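Local coordinates for mandelate racemase/muconate lactonizing enzyme family protein (Roseovarius nubinhibens ISM, PDB 3U4F), which probably acts as a magnesium-dependent hydro-lyase or racemase of the enolase superfamily, with a TIM-barrel domain that binds the metal, at residues A[238-243]-A[269-274]. Numbering follows the deposited sequence.
Sequences ELEQTK and IDMRAV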
# COMPACT_ATOMS: atom_id res chain seq x y z
N GLU A 238 -5.88 -0.56 13.24
CA GLU A 238 -5.78 0.02 14.60
C GLU A 238 -5.26 -1.04 15.59
O GLU A 238 -6.03 -1.69 16.29
CB GLU A 238 -7.13 0.57 15.08
CG GLU A 238 -7.66 1.74 14.23
CD GLU A 238 -6.86 3.04 14.40
OE1 GLU A 238 -5.93 3.11 15.25
OE2 GLU A 238 -7.15 4.01 13.66
N LEU A 239 -3.94 -1.21 15.62
CA LEU A 239 -3.38 -2.34 16.37
C LEU A 239 -3.66 -2.21 17.87
O LEU A 239 -3.86 -3.20 18.56
CB LEU A 239 -1.87 -2.47 16.14
CG LEU A 239 -1.35 -2.72 14.71
CD1 LEU A 239 0.16 -2.74 14.74
CD2 LEU A 239 -1.84 -4.05 14.21
N GLU A 240 -3.69 -0.98 18.38
CA GLU A 240 -3.94 -0.82 19.82
C GLU A 240 -5.34 -1.19 20.22
O GLU A 240 -5.55 -1.65 21.34
CB GLU A 240 -3.58 0.58 20.31
CG GLU A 240 -2.11 0.77 20.51
CD GLU A 240 -1.81 2.17 21.01
OE1 GLU A 240 -2.34 3.14 20.39
OE2 GLU A 240 -1.09 2.31 22.02
N GLN A 241 -6.31 -1.02 19.31
CA GLN A 241 -7.69 -1.48 19.58
C GLN A 241 -7.74 -3.00 19.70
O GLN A 241 -8.33 -3.57 20.64
CB GLN A 241 -8.66 -1.00 18.50
CG GLN A 241 -8.85 0.54 18.45
CD GLN A 241 -9.89 0.97 17.44
OE1 GLN A 241 -10.72 0.18 17.00
NE2 GLN A 241 -9.86 2.24 17.05
N THR A 242 -7.13 -3.67 18.72
CA THR A 242 -7.11 -5.14 18.73
C THR A 242 -6.41 -5.69 19.99
O THR A 242 -6.87 -6.64 20.59
CB THR A 242 -6.43 -5.66 17.45
OG1 THR A 242 -7.13 -5.11 16.31
CG2 THR A 242 -6.46 -7.19 17.40
N LYS A 243 -5.29 -5.07 20.37
CA LYS A 243 -4.60 -5.46 21.61
C LYS A 243 -5.51 -5.33 22.85
O LYS A 243 -5.56 -6.23 23.70
CB LYS A 243 -3.35 -4.61 21.79
CG LYS A 243 -2.47 -4.98 22.98
CD LYS A 243 -1.21 -4.14 22.95
CE LYS A 243 -0.56 -3.99 24.32
NZ LYS A 243 0.19 -5.22 24.64
N ILE A 269 3.43 -8.16 16.38
CA ILE A 269 3.89 -9.35 17.12
C ILE A 269 4.61 -8.92 18.42
O ILE A 269 4.38 -9.52 19.48
CB ILE A 269 4.74 -10.28 16.22
CG1 ILE A 269 3.83 -10.93 15.15
CG2 ILE A 269 5.51 -11.33 17.04
CD1 ILE A 269 4.56 -11.68 14.03
N ASP A 270 5.46 -7.89 18.32
CA ASP A 270 6.22 -7.37 19.48
C ASP A 270 5.29 -6.87 20.60
O ASP A 270 5.58 -7.05 21.78
CB ASP A 270 7.14 -6.22 19.04
CG ASP A 270 8.44 -6.69 18.38
OD1 ASP A 270 8.69 -7.92 18.23
OD2 ASP A 270 9.23 -5.80 18.00
N MSE A 271 4.16 -6.27 20.23
CA MSE A 271 3.19 -5.80 21.22
C MSE A 271 2.16 -6.86 21.62
O MSE A 271 1.30 -6.59 22.46
CB MSE A 271 2.47 -4.55 20.71
CG MSE A 271 1.53 -4.84 19.60
SE MSE A 271 0.95 -3.22 18.64
CE MSE A 271 -0.40 -2.79 19.87
N ARG A 272 2.25 -8.04 21.01
CA ARG A 272 1.30 -9.15 21.21
C ARG A 272 -0.14 -8.73 21.05
O ARG A 272 -0.98 -8.94 21.94
CB ARG A 272 1.46 -9.81 22.58
CG ARG A 272 2.49 -10.91 22.60
CD ARG A 272 3.76 -10.33 23.06
NE ARG A 272 4.81 -11.32 23.27
CZ ARG A 272 5.89 -11.44 22.50
NH1 ARG A 272 6.06 -10.65 21.44
NH2 ARG A 272 6.82 -12.35 22.81
N ALA A 273 -0.44 -8.10 19.92
CA ALA A 273 -1.74 -7.56 19.71
C ALA A 273 -2.77 -8.67 19.43
O ALA A 273 -3.95 -8.48 19.67
CB ALA A 273 -1.70 -6.58 18.56
N VAL A 274 -2.31 -9.81 18.89
CA VAL A 274 -3.19 -10.94 18.63
C VAL A 274 -2.57 -12.22 19.22
O VAL A 274 -1.36 -12.27 19.48
CB VAL A 274 -3.47 -11.18 17.10
CG1 VAL A 274 -4.25 -10.02 16.47
CG2 VAL A 274 -2.18 -11.40 16.33
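A Schellman motif ends helix 262-270 of the enolase-type barrel domain, with Arg272 at positive phi (51°), and the turn it makes meets the first turn of helix 239-248 through Lys243, Met271 and Ala273. Lys243 sends CG anti to its backbone N (chi1 -176°) and bends at chi4, which carries NZ to Met271 O at 2.8 Å. That bond lies in the carbonyl plane, with a C=O...N angle of 156°. The side chain of selenomethionine Met271 packs obliquely against the same lysine: its chain bends at chi3, and its CE lies 3.5 Å from Lys243 CD, tighter than usual carbon contact. SE of Met271 rests 3.8 Å from Leu239 CB. The small side chain of Ala273 is consistent with the close backbone approach here, its CA coming within 4.0 Å of Lys243 CA. Deeper in, Thr242 CG2 touches Val274 CG1 at 3.7 Å. Within the turn, Ile269 O accepts from Arg272 N and, at 2.8 Å, from Arg272 NH1, on opposite faces of its plane. An alanine in place of Lys243 would probably leave Met271 O without its ammonium donor and uncover the selenomethionine methyl. Ser246, a magnesium ligand farther along helix 239-248, hydrogen-bonds Ala273 O through OG. The contact thus joins two consecutive barrel helices, flanking strand 253-255 in sequence, just before the chain enters strand 276-277.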